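Local coordinates for beta-ketoacyl synthase (Burkholderia phymatum, PDB 4EWG), which probably catalyses the condensation step of fatty-acid chain elongation as a 3-oxoacyl-[acyl-carrier-protein] synthase of the thiolase-like superfamily, at residues K6-T11 / L242-Y247; T11-V16 / T256-I261; A228-L233 / G306-R311; Y391-N396 / S405-R410. All coordinates share one frame; numbering follows the deposited sequence.

Interaction 1. Residues K6-T11 / L242-Y247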
loop_
_atom_site.group_PDB
_atom_site.type_symbol
_atom_site.label_atom_id
_atom_site.label_comp_id
_atom_site.label_asym_id
_atom_site.label_seq_id
_atom_site.Cartn_x
_atom_site.Cartn_y
_atom_site.Cartn_z
ATOM N N LYS A 6 -21.981 -9.555 -1.722
ATOM C CA LYS A 6 -21.611 -10.867 -2.282
ATOM C C LYS A 6 -20.802 -11.676 -1.287
ATOM O O LYS A 6 -20.044 -11.128 -0.483
ATOM C CB LYS A 6 -20.787 -10.713 -3.535
ATOM C CG LYS A 6 -21.379 -9.780 -4.570
ATOM C CD LYS A 6 -22.575 -10.378 -5.266
ATOM C CE LYS A 6 -23.192 -9.345 -6.185
ATOM N NZ LYS A 6 -24.279 -9.998 -6.957
ATOM N N ARG A 7 -20.986 -12.987 -1.332
ATOM C CA ARG A 7 -20.205 -13.868 -0.528
ATOM C C ARG A 7 -18.921 -14.114 -1.277
ATOM O O ARG A 7 -18.864 -13.947 -2.503
ATOM C CB ARG A 7 -20.966 -15.160 -0.258
ATOM C CG ARG A 7 -22.261 -14.921 0.530
ATOM C CD ARG A 7 -23.127 -16.160 0.663
ATOM N NE ARG A 7 -22.426 -17.256 1.328
ATOM C CZ ARG A 7 -22.977 -18.429 1.613
ATOM N NH1 ARG A 7 -24.250 -18.668 1.282
ATOM N NH2 ARG A 7 -22.280 -19.353 2.242
ATOM N N VAL A 8 -17.891 -14.502 -0.532
ATOM C CA VAL A 8 -16.567 -14.629 -1.078
ATOM C C VAL A 8 -15.898 -15.918 -0.602
ATOM O O VAL A 8 -15.832 -16.182 0.604
ATOM C CB VAL A 8 -15.732 -13.428 -0.691
ATOM C CG1 VAL A 8 -14.391 -13.470 -1.424
ATOM C CG2 VAL A 8 -16.527 -12.146 -1.023
ATOM N N VAL A 9 -15.409 -16.699 -1.567
ATOM C CA VAL A 9 -14.797 -17.979 -1.297
ATOM C C VAL A 9 -13.387 -18.014 -1.890
ATOM O O VAL A 9 -13.017 -17.204 -2.729
ATOM C CB VAL A 9 -15.632 -19.172 -1.881
ATOM C CG1 VAL A 9 -16.992 -19.259 -1.225
ATOM C CG2 VAL A 9 -15.752 -19.086 -3.422
ATOM N N ILE A 10 -12.618 -18.966 -1.431
ATOM C CA ILE A 10 -11.248 -19.140 -1.833
ATOM C C ILE A 10 -11.170 -20.376 -2.689
ATOM O O ILE A 10 -11.392 -21.467 -2.203
ATOM C CB ILE A 10 -10.337 -19.343 -0.600
ATOM C CG1 ILE A 10 -10.264 -18.052 0.213
ATOM C CG2 ILE A 10 -8.935 -19.766 -1.020
ATOM C CD1 ILE A 10 -9.951 -18.286 1.661
ATOM N N THR A 11 -10.823 -20.204 -3.951
ATOM C CA THR A 11 -10.832 -21.339 -4.926
ATOM C C THR A 11 -9.430 -21.706 -5.411
ATOM O O THR A 11 -9.271 -22.659 -6.166
ATOM C CB THR A 11 -11.690 -20.967 -6.128
ATOM O OG1 THR A 11 -11.251 -19.691 -6.610
ATOM C CG2 THR A 11 -13.134 -20.810 -5.715
ATOM N N LEU A 242 -3.716 -16.345 -2.265
ATOM C CA LEU A 242 -5.044 -16.957 -2.357
ATOM C C LEU A 242 -5.820 -16.347 -3.528
ATOM O O LEU A 242 -5.719 -15.129 -3.816
ATOM C CB LEU A 242 -5.835 -16.765 -1.085
ATOM C CG LEU A 242 -5.216 -17.177 0.235
ATOM C CD1 LEU A 242 -6.153 -16.741 1.375
ATOM C CD2 LEU A 242 -5.025 -18.675 0.228
ATOM N N VAL A 243 -6.564 -17.205 -4.232
ATOM C CA VAL A 243 -7.520 -16.749 -5.238
ATOM C C VAL A 243 -8.885 -16.599 -4.516
ATOM O O VAL A 243 -9.467 -17.567 -4.049
ATOM C CB VAL A 243 -7.648 -17.726 -6.419
ATOM C CG1 VAL A 243 -8.732 -17.246 -7.352
ATOM C CG2 VAL A 243 -6.315 -17.899 -7.158
ATOM N N LEU A 244 -9.356 -15.387 -4.412
ATOM C CA LEU A 244 -10.661 -15.114 -3.833
ATOM C C LEU A 244 -11.607 -14.950 -4.988
ATOM O O LEU A 244 -11.225 -14.426 -6.051
ATOM C CB LEU A 244 -10.657 -13.809 -3.008
ATOM C CG LEU A 244 -10.131 -13.796 -1.567
ATOM C CD1 LEU A 244 -8.715 -14.357 -1.519
ATOM C CD2 LEU A 244 -10.156 -12.358 -1.024
ATOM N N GLU A 245 -12.851 -15.371 -4.787
ATOM C CA GLU A 245 -13.782 -15.411 -5.898
ATOM C C GLU A 245 -15.202 -15.242 -5.392
ATOM O O GLU A 245 -15.573 -15.825 -4.372
ATOM C CB GLU A 245 -13.617 -16.728 -6.609
ATOM C CG GLU A 245 -14.498 -16.907 -7.828
ATOM C CD GLU A 245 -14.093 -18.107 -8.682
ATOM O OE1 GLU A 245 -13.110 -18.815 -8.336
ATOM O OE2 GLU A 245 -14.768 -18.339 -9.711
ATOM N N GLU A 246 -15.987 -14.435 -6.104
ATOM C CA GLU A 246 -17.383 -14.265 -5.742
ATOM C C GLU A 246 -18.072 -15.647 -5.807
ATOM O O GLU A 246 -17.793 -16.448 -6.682
ATOM C CB GLU A 246 -18.063 -13.254 -6.663
ATOM C CG GLU A 246 -19.488 -12.915 -6.286
ATOM C CD GLU A 246 -20.519 -13.870 -6.844
ATOM O OE1 GLU A 246 -20.335 -14.364 -7.968
ATOM O OE2 GLU A 246 -21.522 -14.146 -6.145
ATOM N N TYR A 247 -18.976 -15.880 -4.874
ATOM C CA TYR A 247 -19.519 -17.204 -4.624
ATOM C C TYR A 247 -20.301 -17.795 -5.808
ATOM O O TYR A 247 -20.054 -18.931 -6.191
ATOM C CB TYR A 247 -20.375 -17.153 -3.357
ATOM C CG TYR A 247 -21.068 -18.454 -2.969
ATOM C CD1 TYR A 247 -20.346 -19.614 -2.710
ATOM C CD2 TYR A 247 -22.474 -18.506 -2.862
ATOM C CE1 TYR A 247 -20.991 -20.786 -2.348
ATOM C CE2 TYR A 247 -23.132 -19.679 -2.503
ATOM C CZ TYR A 247 -22.393 -20.811 -2.251
ATOM O OH TYR A 247 -23.076 -21.948 -1.893
HETATM O O HOH W 1 -23.851 -12.820 -7.659
#
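The guanidinium of R7 lies over the face of the Y247 ring, a cation-pi stack with CZ of R7 4.6 Å from the ring centroid of Y247 and the two planes 23° apart. Y247 CE2 sits over one face of the guanidinium, offset toward its rim, while V9 CG1 approaches Y247 CD1 obliquely at 3.7 Å. The two side chains of the stack run alongside each other in the same direction; Y247 CG is anti to its backbone N (chi1 178°), which carries the ring out beside R7. The cation has a second partner, since R7 NH2 also forms a salt bridge with E260. Behind the stack, strands 8-16 and 238-246 pair antiparallel: V9 and E245 exchange backbone bonds, the one from V9 N to E245 O being 2.9 Å and almost straight (178°). V8, I10 and L244 point to one face, where helix 170-183 packs on V8 and L244; V9 and E245 point to the other. There the extended E245 chain crosses T11 at about a right angle, and T11 OG1 donates to E245 OE1 at 2.7 Å. E245 OE2 takes R253 in a salt bridge and is hydrogen-bonded to H249 ND1; H249 is a calcium-binding residue, though no calcium is bound to this chain here. The buried carboxylate is thus gripped at both oxygens, which probably holds it steady beside H249.

Interaction 2. Residues T11-V16 / T256-I261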
loop_
_atom_site.group_PDB
_atom_site.type_symbol
_atom_site.label_atom_id
_atom_site.label_comp_id
_atom_site.label_asym_id
_atom_site.label_seq_id
_atom_site.Cartn_x
_atom_site.Cartn_y
_atom_site.Cartn_z
ATOM N N THR A 11 -10.823 -20.204 -3.951
ATOM C CA THR A 11 -10.832 -21.339 -4.926
ATOM C C THR A 11 -9.430 -21.706 -5.411
ATOM O O THR A 11 -9.271 -22.659 -6.166
ATOM C CB THR A 11 -11.690 -20.967 -6.128
ATOM O OG1 THR A 11 -11.251 -19.691 -6.610
ATOM C CG2 THR A 11 -13.134 -20.810 -5.715
ATOM N N GLY A 12 -8.413 -20.955 -4.962
ATOM C CA GLY A 12 -7.005 -21.249 -5.272
ATOM C C GLY A 12 -6.079 -20.884 -4.117
ATOM O O GLY A 12 -6.246 -19.825 -3.501
ATOM N N MET A 13 -5.124 -21.767 -3.792
ATOM C CA MET A 13 -4.097 -21.485 -2.767
ATOM C C MET A 13 -2.760 -22.018 -3.242
ATOM O O MET A 13 -2.682 -23.122 -3.809
ATOM C CB MET A 13 -4.429 -22.150 -1.417
ATOM C CG MET A 13 -5.865 -22.007 -0.994
ATOM S SD MET A 13 -6.220 -22.495 0.716
ATOM C CE MET A 13 -5.742 -24.228 0.677
ATOM N N GLY A 14 -1.705 -21.254 -2.997
ATOM C CA GLY A 14 -0.369 -21.656 -3.333
ATOM C C GLY A 14 0.671 -20.697 -2.789
ATOM O O GLY A 14 0.376 -19.563 -2.420
ATOM N N GLY A 15 1.912 -21.144 -2.795
ATOM C CA GLY A 15 3.024 -20.317 -2.374
ATOM C C GLY A 15 4.378 -20.996 -2.470
ATOM O O GLY A 15 4.501 -22.160 -2.924
ATOM N N VAL A 16 5.390 -20.224 -2.095
ATOM C CA VAL A 16 6.757 -20.614 -2.139
ATOM C C VAL A 16 7.240 -20.452 -0.678
ATOM O O VAL A 16 7.216 -19.356 -0.172
ATOM C CB VAL A 16 7.491 -19.698 -3.219
ATOM C CG1 VAL A 16 8.928 -19.497 -2.893
ATOM C CG2 VAL A 16 7.382 -20.286 -4.637
ATOM N N THR A 256 -13.748 -26.048 -7.230
ATOM C CA THR A 256 -13.500 -26.646 -5.937
ATOM C C THR A 256 -13.278 -25.504 -4.922
ATOM O O THR A 256 -12.392 -24.703 -5.105
ATOM C CB THR A 256 -12.253 -27.521 -5.954
ATOM O OG1 THR A 256 -12.467 -28.638 -6.793
ATOM C CG2 THR A 256 -11.939 -27.997 -4.565
ATOM N N ILE A 257 -14.105 -25.436 -3.883
ATOM C CA ILE A 257 -14.082 -24.308 -2.940
ATOM C C ILE A 257 -13.369 -24.720 -1.657
ATOM O O ILE A 257 -13.837 -25.644 -0.990
ATOM C CB ILE A 257 -15.517 -23.883 -2.577
ATOM C CG1 ILE A 257 -16.234 -23.314 -3.826
ATOM C CG2 ILE A 257 -15.487 -22.890 -1.438
ATOM C CD1 ILE A 257 -17.733 -23.175 -3.666
ATOM N N HIS A 258 -12.262 -24.033 -1.308
ATOM C CA HIS A 258 -11.418 -24.418 -0.162
ATOM C C HIS A 258 -11.976 -23.943 1.147
ATOM O O HIS A 258 -11.834 -24.600 2.161
ATOM C CB HIS A 258 -9.989 -23.879 -0.327
ATOM C CG HIS A 258 -9.213 -24.525 -1.467
ATOM N ND1 HIS A 258 -8.914 -25.844 -1.491
ATOM C CD2 HIS A 258 -8.679 -23.984 -2.624
ATOM C CE1 HIS A 258 -8.253 -26.133 -2.607
ATOM N NE2 HIS A 258 -8.110 -24.993 -3.314
ATOM N N ALA A 259 -12.580 -22.767 1.134
ATOM C CA ALA A 259 -13.148 -22.133 2.341
ATOM C C ALA A 259 -13.926 -20.918 1.908
ATOM O O ALA A 259 -13.866 -20.514 0.741
ATOM C CB ALA A 259 -12.057 -21.728 3.322
ATOM N N GLU A 260 -14.681 -20.347 2.844
ATOM C CA GLU A 260 -15.360 -19.073 2.631
ATOM C C GLU A 260 -14.791 -18.094 3.642
ATOM O O GLU A 260 -14.544 -18.462 4.791
ATOM C CB GLU A 260 -16.882 -19.209 2.824
ATOM C CG GLU A 260 -17.629 -17.887 2.800
ATOM C CD GLU A 260 -19.147 -18.030 2.840
ATOM O OE1 GLU A 260 -19.665 -19.107 3.225
ATOM O OE2 GLU A 260 -19.825 -17.055 2.490
ATOM N N ILE A 261 -14.593 -16.853 3.219
ATOM C CA ILE A 261 -14.138 -15.807 4.124
ATOM C C ILE A 261 -15.361 -15.150 4.641
ATOM O O ILE A 261 -16.196 -14.674 3.829
ATOM C CB ILE A 261 -13.315 -14.725 3.421
ATOM C CG1 ILE A 261 -12.156 -15.339 2.654
ATOM C CG2 ILE A 261 -12.811 -13.691 4.442
ATOM C CD1 ILE A 261 -11.405 -14.293 1.835
HETATM O O HOH W 2 -9.683 -25.124 -6.464
#
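H258 NE2 has its strongest partner in D91, whose OD2 also accepts from M13 N, so one carboxylate oxygen grips both segments. H258 ND1 is hydrogen-bonded to K357 NZ, and with both nitrogens engaged the rotation of the imidazole is fixed. M13 then closes over the ring: its CE sits above one face, 4.2 Å from the H258 centroid and 17° off the ring normal, a CH-pi contact displaced toward the rim. The sulfur comes in more obliquely, with M13 SD 4.7 Å from the same H258 centroid. The bend at the end of the methionine (chi3 -61°) folds CE onto the imidazole, while its CG touches H258 CD2 at 3.8 Å. G12 N lies at the ring edge, in its plane, and H258 CD2 also rests against T11 C at 3.7 Å. At the outer end, T11 CA lies 3.7 Å from T256 O. W350, I353 and E354 of helix 344-358 pack on M13 from beyond the segments. The histidine thus packs against strand 8-16 just where it parts from the lead-in to strand 259-268, neighbouring strands of the central mixed sheet that belongs to the thiolase-like fold of ketoacyl synthases.

Interaction 3. Residues A228-L233 / G306-R311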
loop_
_atom_site.group_PDB
_atom_site.type_symbol
_atom_site.label_atom_id
_atom_site.label_comp_id
_atom_site.label_asym_id
_atom_site.label_seq_id
_atom_site.Cartn_x
_atom_site.Cartn_y
_atom_site.Cartn_z
ATOM N N ALA A 228 8.635 -19.971 27.870
ATOM C CA ALA A 228 9.306 -19.240 28.967
ATOM C C ALA A 228 10.757 -18.960 28.660
ATOM O O ALA A 228 11.343 -18.097 29.273
ATOM C CB ALA A 228 9.227 -20.035 30.256
ATOM N N LYS A 229 11.347 -19.714 27.739
ATOM C CA LYS A 229 12.765 -19.570 27.444
ATOM C C LYS A 229 13.003 -18.887 26.114
ATOM O O LYS A 229 14.118 -18.837 25.642
ATOM C CB LYS A 229 13.479 -20.962 27.487
ATOM C CG LYS A 229 13.537 -21.614 28.875
ATOM C CD LYS A 229 13.950 -20.610 29.948
ATOM C CE LYS A 229 14.362 -21.252 31.274
ATOM N NZ LYS A 229 13.168 -21.728 32.028
ATOM N N ARG A 230 11.958 -18.346 25.495
ATOM C CA ARG A 230 12.122 -17.717 24.169
ATOM C C ARG A 230 12.986 -16.468 24.335
ATOM O O ARG A 230 13.017 -15.894 25.421
ATOM C CB ARG A 230 10.770 -17.346 23.564
ATOM C CG ARG A 230 10.052 -16.195 24.262
ATOM C CD ARG A 230 8.662 -16.000 23.676
ATOM N NE ARG A 230 7.963 -14.842 24.231
ATOM C CZ ARG A 230 7.395 -14.797 25.439
ATOM N NH1 ARG A 230 7.435 -15.852 26.246
ATOM N NH2 ARG A 230 6.775 -13.688 25.843
ATOM N N ASP A 231 13.687 -16.067 23.270
ATOM C CA ASP A 231 14.500 -14.846 23.294
ATOM C C ASP A 231 14.404 -14.059 21.978
ATOM O O ASP A 231 15.353 -13.466 21.565
ATOM C CB ASP A 231 15.972 -15.200 23.544
ATOM C CG ASP A 231 16.653 -15.788 22.297
ATOM O OD1 ASP A 231 16.063 -16.678 21.626
ATOM O OD2 ASP A 231 17.758 -15.331 21.974
ATOM N N GLY A 232 13.256 -14.090 21.322
ATOM C CA GLY A 232 13.060 -13.320 20.102
ATOM C C GLY A 232 12.656 -14.132 18.898
ATOM O O GLY A 232 12.541 -15.349 18.960
ATOM N N LEU A 233 12.442 -13.421 17.790
ATOM C CA LEU A 233 11.956 -14.016 16.550
ATOM C C LEU A 233 13.088 -14.454 15.654
ATOM O O LEU A 233 14.248 -14.156 15.913
ATOM C CB LEU A 233 11.070 -13.016 15.787
ATOM C CG LEU A 233 11.632 -11.676 15.280
ATOM C CD1 LEU A 233 12.459 -11.806 13.985
ATOM C CD2 LEU A 233 10.489 -10.689 15.090
ATOM N N GLY A 306 2.154 -15.046 16.843
ATOM C CA GLY A 306 3.130 -15.885 17.545
ATOM C C GLY A 306 4.565 -15.730 17.092
ATOM O O GLY A 306 5.200 -16.695 16.685
ATOM N N THR A 307 5.064 -14.498 17.170
ATOM C CA THR A 307 6.395 -14.135 16.666
ATOM C C THR A 307 7.551 -14.606 17.536
ATOM O O THR A 307 8.670 -14.706 17.056
ATOM C CB THR A 307 6.547 -12.611 16.577
ATOM O OG1 THR A 307 6.414 -12.057 17.889
ATOM C CG2 THR A 307 5.516 -11.990 15.693
ATOM N N SER A 308 7.276 -14.875 18.818
ATOM C CA SER A 308 8.282 -15.298 19.808
ATOM C C SER A 308 9.052 -14.139 20.373
ATOM O O SER A 308 10.088 -14.355 20.974
ATOM C CB SER A 308 9.276 -16.356 19.252
ATOM O OG SER A 308 10.038 -16.954 20.302
ATOM N N THR A 309 8.563 -12.917 20.197
ATOM C CA THR A 309 9.144 -11.788 20.913
ATOM C C THR A 309 8.631 -11.778 22.340
ATOM O O THR A 309 7.636 -12.445 22.678
ATOM C CB THR A 309 8.861 -10.428 20.250
ATOM O OG1 THR A 309 7.466 -10.155 20.281
ATOM C CG2 THR A 309 9.373 -10.409 18.822
ATOM N N ASP A 310 9.310 -11.026 23.187
ATOM C CA ASP A 310 8.914 -10.955 24.576
ATOM C C ASP A 310 7.512 -10.329 24.719
ATOM O O ASP A 310 6.553 -11.008 25.097
ATOM C CB ASP A 310 9.959 -10.193 25.370
ATOM C CG ASP A 310 9.826 -10.417 26.824
ATOM O OD1 ASP A 310 10.162 -11.547 27.269
ATOM O OD2 ASP A 310 9.383 -9.493 27.534
ATOM N N ARG A 311 7.380 -9.063 24.365
ATOM C CA ARG A 311 6.097 -8.354 24.518
ATOM C C ARG A 311 4.989 -8.826 23.560
ATOM O O ARG A 311 3.802 -8.757 23.899
ATOM C CB ARG A 311 6.280 -6.869 24.258
ATOM C CG ARG A 311 7.182 -6.148 25.222
ATOM C CD ARG A 311 7.363 -4.718 24.744
ATOM N NE ARG A 311 7.982 -3.850 25.736
ATOM C CZ ARG A 311 7.376 -3.365 26.817
ATOM N NH1 ARG A 311 6.099 -3.666 27.063
ATOM N NH2 ARG A 311 8.055 -2.561 27.664
#
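R230 reaches across to the N-terminus of helix 310-324, where T309 is the N-cap, and its guanidinium takes two successive carbonyls at its edge. The bond from R230 NE to T309 O is 2.9 Å and nearly straight (174°), although the donor stands above the carbonyl plane. R230 NH2 meets D310 O at 2.8 Å, in that carbonyl's plane and on a lone pair. The chain, extended from CG to NE, runs along S308 on the way, and R230 CB comes within 3.4 Å of S308 OG. That hydroxyl is bonded elsewhere, to R224 N, and R230 NH1 forms a salt bridge with D371. The tight part lies around G232 and L233. G232 CA is 4.3 Å from T309 CA; its backbone angles (phi 123°, psi 178°) suit glycine, since a side chain there would be jammed against the carbonyl O of D231. G232 N gives S308 O only a weak bond. L233 and T309 lie side by side there. On the looser, solvent side D310 is exposed: its carboxylate stands over one face of the R230 guanidinium, OD1 4.3 Å from NH2, near enough for charge attraction but with no N-H directed at it. Back in the buried part, L233 CB presses on the backbone of T307, 3.2 Å from T307 O.

Interaction 4. Residues Y391-N396 / S405-R410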
loop_
_atom_site.group_PDB
_atom_site.type_symbol
_atom_site.label_atom_id
_atom_site.label_comp_id
_atom_site.label_asym_id
_atom_site.label_seq_id
_atom_site.Cartn_x
_atom_site.Cartn_y
_atom_site.Cartn_z
ATOM N N TYR A 391 -15.531 -22.889 12.177
ATOM C CA TYR A 391 -14.831 -21.646 11.903
ATOM C C TYR A 391 -13.447 -21.592 12.527
ATOM O O TYR A 391 -13.241 -22.041 13.681
ATOM C CB TYR A 391 -15.611 -20.434 12.404
ATOM C CG TYR A 391 -17.031 -20.314 11.879
ATOM C CD1 TYR A 391 -18.092 -20.992 12.500
ATOM C CD2 TYR A 391 -17.326 -19.481 10.784
ATOM C CE1 TYR A 391 -19.398 -20.861 12.022
ATOM C CE2 TYR A 391 -18.622 -19.351 10.300
ATOM C CZ TYR A 391 -19.652 -20.036 10.912
ATOM O OH TYR A 391 -20.934 -19.895 10.406
ATOM N N VAL A 392 -12.515 -20.977 11.777
ATOM C CA VAL A 392 -11.212 -20.669 12.292
ATOM C C VAL A 392 -10.866 -19.203 12.115
ATOM O O VAL A 392 -11.431 -18.512 11.266
ATOM C CB VAL A 392 -10.149 -21.567 11.663
ATOM C CG1 VAL A 392 -10.487 -23.035 12.007
ATOM C CG2 VAL A 392 -10.086 -21.331 10.170
ATOM N N MET A 393 -9.938 -18.741 12.948
ATOM C CA MET A 393 -9.453 -17.372 12.902
ATOM C C MET A 393 -7.921 -17.355 12.736
ATOM O O MET A 393 -7.202 -18.155 13.361
ATOM C CB MET A 393 -9.857 -16.627 14.177
ATOM C CG MET A 393 -9.389 -15.181 14.257
ATOM S SD MET A 393 -9.924 -14.342 15.783
ATOM C CE MET A 393 -11.556 -13.782 15.305
ATOM N N SER A 394 -7.430 -16.424 11.903
ATOM C CA SER A 394 -5.989 -16.213 11.775
ATOM C C SER A 394 -5.694 -14.743 12.005
ATOM O O SER A 394 -6.252 -13.877 11.324
ATOM C CB SER A 394 -5.463 -16.619 10.419
ATOM O OG SER A 394 -4.045 -16.431 10.356
ATOM N N ASN A 395 -4.815 -14.482 12.964
ATOM C CA ASN A 395 -4.500 -13.116 13.412
ATOM C C ASN A 395 -3.074 -12.709 13.084
ATOM O O ASN A 395 -2.187 -13.550 12.941
ATOM C CB ASN A 395 -4.691 -13.003 14.922
ATOM C CG ASN A 395 -6.141 -13.085 15.329
ATOM O OD1 ASN A 395 -7.027 -12.590 14.607
ATOM N ND2 ASN A 395 -6.408 -13.708 16.507
ATOM N N ASN A 396 -2.875 -11.413 12.915
ATOM C CA ASN A 396 -1.548 -10.844 12.636
ATOM C C ASN A 396 -1.509 -9.446 13.162
ATOM O O ASN A 396 -2.501 -8.701 13.082
ATOM C CB ASN A 396 -1.237 -10.818 11.128
ATOM C CG ASN A 396 -1.244 -12.194 10.514
ATOM O OD1 ASN A 396 -0.216 -12.941 10.570
ATOM N ND2 ASN A 396 -2.354 -12.547 9.905
ATOM N N SER A 405 -7.493 -9.484 11.741
ATOM C CA SER A 405 -8.110 -10.738 12.164
ATOM C C SER A 405 -8.976 -11.243 11.006
ATOM O O SER A 405 -9.835 -10.522 10.508
ATOM C CB SER A 405 -8.971 -10.493 13.399
ATOM O OG SER A 405 -9.554 -11.674 13.859
ATOM N N LEU A 406 -8.743 -12.473 10.587
ATOM C CA LEU A 406 -9.484 -13.085 9.484
ATOM C C LEU A 406 -10.239 -14.259 10.004
ATOM O O LEU A 406 -9.654 -15.086 10.718
ATOM C CB LEU A 406 -8.524 -13.555 8.400
ATOM C CG LEU A 406 -7.903 -12.442 7.570
ATOM C CD1 LEU A 406 -6.622 -12.959 6.860
ATOM C CD2 LEU A 406 -8.934 -11.863 6.601
ATOM N N ILE A 407 -11.507 -14.376 9.611
ATOM C CA ILE A 407 -12.298 -15.548 9.915
ATOM C C ILE A 407 -12.683 -16.329 8.633
ATOM O O ILE A 407 -13.317 -15.779 7.703
ATOM C CB ILE A 407 -13.584 -15.190 10.707
ATOM C CG1 ILE A 407 -13.216 -14.506 12.037
ATOM C CG2 ILE A 407 -14.401 -16.459 10.983
ATOM C CD1 ILE A 407 -14.388 -13.949 12.838
ATOM N N PHE A 408 -12.333 -17.631 8.626
ATOM C CA PHE A 408 -12.655 -18.530 7.538
ATOM C C PHE A 408 -13.722 -19.559 7.983
ATOM O O PHE A 408 -13.652 -20.137 9.080
ATOM C CB PHE A 408 -11.398 -19.270 7.070
ATOM C CG PHE A 408 -10.300 -18.365 6.651
ATOM C CD1 PHE A 408 -10.459 -17.532 5.563
ATOM C CD2 PHE A 408 -9.115 -18.314 7.361
ATOM C CE1 PHE A 408 -9.458 -16.664 5.175
ATOM C CE2 PHE A 408 -8.097 -17.447 6.976
ATOM C CZ PHE A 408 -8.270 -16.623 5.879
ATOM N N ARG A 409 -14.689 -19.786 7.119
ATOM C CA ARG A 409 -15.734 -20.754 7.391
ATOM C C ARG A 409 -15.415 -22.078 6.697
ATOM O O ARG A 409 -14.969 -22.108 5.539
ATOM C CB ARG A 409 -17.098 -20.231 6.932
ATOM C CG ARG A 409 -18.131 -21.324 6.920
ATOM C CD ARG A 409 -19.549 -20.865 6.685
ATOM N NE ARG A 409 -20.392 -21.905 7.233
ATOM C CZ ARG A 409 -21.695 -21.786 7.420
ATOM N NH1 ARG A 409 -22.344 -20.689 7.043
ATOM N NH2 ARG A 409 -22.361 -22.785 7.962
ATOM N N ARG A 410 -15.629 -23.173 7.416
ATOM C CA ARG A 410 -15.439 -24.524 6.853
ATOM C C ARG A 410 -16.344 -24.695 5.672
ATOM O O ARG A 410 -17.451 -24.209 5.672
ATOM C CB ARG A 410 -15.756 -25.589 7.924
ATOM C CG ARG A 410 -15.389 -27.024 7.554
ATOM C CD ARG A 410 -13.896 -27.275 7.633
ATOM N NE ARG A 410 -13.560 -28.689 7.446
ATOM C CZ ARG A 410 -13.491 -29.615 8.416
ATOM N NH1 ARG A 410 -13.727 -29.324 9.702
ATOM N NH2 ARG A 410 -13.180 -30.866 8.102
#
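Y391 lies across R409 at the open end of the beta hairpin formed by strands 391-398 and 402-409. Its ring runs obliquely over the aliphatic part of the arginine, Y391 CE2 being 3.8 Å from R409 CB. The arginine stays extended from CG to NE, with CG anti to the backbone N (chi1 167°), and this brings its guanidinium beneath the phenol oxygen: Y391 OH stands over the centre of that group, 3.6 Å from R409 CZ. Farther along this face, I407 lies between Y391 and M393. I407 CG2 touches the tyrosine ring, while the bent thioether tip of M393 fits between I407 and S405, with M393 CE 3.7 Å from I407 CG1. A288 and L289 of helix 278-291 pack on I407 from outside the hairpin. On the other face V392 CG2 meets the F408 ring at its edge and F408 CB at 3.9 Å, and S394 CB nears the same ring obliquely. Two hydrogen-bonded pairs, V392 with F408 and S394 with L406, keep the backbones in register. The buried polar pair lies toward the turn: S405 OG donates to N395 OD1 at 2.8 Å, in the plane of that side-chain carbonyl.

Interactions 1, 2 and 4 follow one another across the central mixed sheet, in which strands 238-246, 8-16, 259-268, 402-409 and 391-398 are successive neighbours. Interactions 1 and 2 share T11, and their centres are 8 Å apart. Interaction 4 joins interaction 2 through E260 O and R409 N, 2.7 Å apart and probably hydrogen-bonded, and meets interaction 1 where I10 CD1 packs on F408 CE1 at 3.9 Å. The calcium site at H249, unoccupied in this chain, adjoins interaction 1. Interaction 3, a loop-to-helix contact, is about 35 Å from interaction 1 between centres, and its nearest atoms are about 6 Å from those of interaction 4.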